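Local coordinates for ancestral congerin Con-anc (PDB 3AK0), which binds beta-galactoside sugars as a galectin, a reconstructed ancestor of the fish lectins called congerins, at residues K8-K13 and N119-A124. Residues are numbered along the deposited sequence; the frame is centred on the assembly and turned at random.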
# COMPACT_ATOMS: atom_id res chain seq x y z
N LYS A 8 0.11 1.02 6.95
CA LYS A 8 0.33 0.58 8.31
C LYS A 8 0.34 -0.95 8.37
O LYS A 8 -0.41 -1.61 7.66
CB LYS A 8 -0.79 1.17 9.18
CG LYS A 8 -0.72 0.88 10.64
CD LYS A 8 -1.99 1.36 11.29
CE LYS A 8 -2.02 1.00 12.76
NZ LYS A 8 -3.29 1.43 13.40
N ASN A 9 1.21 -1.50 9.22
CA ASN A 9 1.31 -2.94 9.47
C ASN A 9 1.78 -3.68 8.24
O ASN A 9 1.35 -4.78 7.97
CB ASN A 9 -0.02 -3.55 9.92
CG ASN A 9 -0.47 -3.06 11.27
OD1 ASN A 9 -1.68 -3.07 11.56
ND2 ASN A 9 0.47 -2.64 12.11
N ILE A 10 2.66 -3.05 7.48
CA ILE A 10 3.32 -3.73 6.37
C ILE A 10 4.50 -4.50 6.96
O ILE A 10 5.12 -4.06 7.94
CB ILE A 10 3.70 -2.69 5.27
CG1 ILE A 10 4.15 -3.37 3.97
CG2 ILE A 10 4.70 -1.67 5.77
CD1 ILE A 10 3.98 -2.48 2.73
N THR A 11 4.78 -5.68 6.43
CA THR A 11 5.85 -6.51 7.00
C THR A 11 7.06 -6.43 6.10
O THR A 11 7.16 -7.15 5.10
CB THR A 11 5.38 -7.97 7.20
OG1 THR A 11 4.24 -7.97 8.06
CG2 THR A 11 6.50 -8.81 7.84
N PHE A 12 7.97 -5.52 6.43
CA PHE A 12 9.13 -5.24 5.60
C PHE A 12 10.37 -5.68 6.37
O PHE A 12 10.82 -4.99 7.29
CB PHE A 12 9.18 -3.73 5.30
CG PHE A 12 10.34 -3.30 4.44
CD1 PHE A 12 10.94 -4.17 3.51
CD2 PHE A 12 10.80 -2.00 4.51
CE1 PHE A 12 12.01 -3.73 2.73
CE2 PHE A 12 11.85 -1.55 3.74
CZ PHE A 12 12.46 -2.42 2.83
N LYS A 13 10.89 -6.85 6.02
CA LYS A 13 11.98 -7.47 6.76
C LYS A 13 13.27 -7.53 5.95
O LYS A 13 13.25 -7.34 4.73
CB LYS A 13 11.62 -8.92 7.10
CG LYS A 13 10.28 -9.12 7.76
CD LYS A 13 10.02 -10.61 7.86
CE LYS A 13 10.10 -11.04 9.29
NZ LYS A 13 8.72 -10.97 9.84
N ASN A 119 7.47 -1.48 9.86
CA ASN A 119 6.06 -1.81 9.73
C ASN A 119 5.20 -0.70 9.15
O ASN A 119 3.98 -0.84 9.07
CB ASN A 119 5.49 -2.29 11.07
CG ASN A 119 5.75 -1.30 12.19
OD1 ASN A 119 5.01 -0.34 12.36
ND2 ASN A 119 6.78 -1.57 13.00
N PHE A 120 5.82 0.39 8.71
CA PHE A 120 5.06 1.59 8.34
C PHE A 120 5.77 2.31 7.21
O PHE A 120 7.00 2.48 7.25
CB PHE A 120 4.90 2.51 9.55
CG PHE A 120 4.03 3.70 9.31
CD1 PHE A 120 2.65 3.61 9.51
CD2 PHE A 120 4.58 4.93 8.94
CE1 PHE A 120 1.82 4.72 9.30
CE2 PHE A 120 3.76 6.05 8.73
CZ PHE A 120 2.39 5.93 8.90
N ILE A 121 5.01 2.69 6.17
CA ILE A 121 5.55 3.57 5.11
C ILE A 121 4.56 4.73 4.94
O ILE A 121 3.36 4.56 5.09
CB ILE A 121 5.65 2.81 3.74
CG1 ILE A 121 6.47 1.53 3.89
CG2 ILE A 121 6.19 3.75 2.59
CD1 ILE A 121 6.07 0.45 2.90
N TYR A 122 5.06 5.93 4.62
CA TYR A 122 4.13 6.94 4.16
C TYR A 122 4.78 7.89 3.19
O TYR A 122 6.01 8.06 3.19
CB TYR A 122 3.46 7.67 5.33
CG TYR A 122 4.22 8.80 5.98
CD1 TYR A 122 3.88 10.12 5.73
CD2 TYR A 122 5.24 8.53 6.90
CE1 TYR A 122 4.54 11.17 6.35
CE2 TYR A 122 5.91 9.57 7.52
CZ TYR A 122 5.55 10.89 7.23
OH TYR A 122 6.21 11.97 7.82
N LEU A 123 3.94 8.52 2.36
CA LEU A 123 4.44 9.52 1.44
C LEU A 123 3.97 10.87 1.96
O LEU A 123 2.85 11.00 2.48
CB LEU A 123 3.89 9.26 0.01
CG LEU A 123 4.31 10.23 -1.12
CD1 LEU A 123 4.16 9.49 -2.41
CD2 LEU A 123 3.46 11.52 -1.10
N ALA A 124 4.84 11.86 1.87
CA ALA A 124 4.41 13.24 2.14
C ALA A 124 4.73 14.11 0.95
O ALA A 124 5.73 13.90 0.26
CB ALA A 124 5.09 13.82 3.41
O HOH W 1 2.36 -0.01 11.69
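I10 and I121 meet through their methyl ends: CD1 of I10 lies 3.6 Å from CD1 of I121, and the two side chains slant across each other. With CG1 of I10 anti to the backbone N (chi1 -169°), its other branch, CG2, is left to sit against the N119 carbonyl, 3.5 Å from N119 O. That oxygen takes two backbone N-H groups at the corner the chain turns at N9. I10 N bonds to N119 O at 3.0 Å from above the carbonyl plane, while the bond from N9 N to N119 O is weak, its angle at hydrogen only 117°. A water bridges the corner, accepting from N9 N and donating to OD1 of N119. In exchange, the CA-H of N119 is directed at I10 O, with CA 3.0 Å from that oxygen. The F120 ring, meanwhile, leans obliquely against the K8 backbone, where K8 and F120 form an antiparallel non-hydrogen-bonded pair; F120 CD1 lies 4.0 Å from K8 CA. N119 and F120 make a classic beta bulge opposite G36. Strand 117-125 of this galectin beta-sandwich runs between strand 30-35 and the N-terminal strands; I10 reaches L134 of strand 127-134 in the other sheet, and K8 pairs in an antiparallel ladder with a strand of the second subunit, so the sheet runs on across the interface.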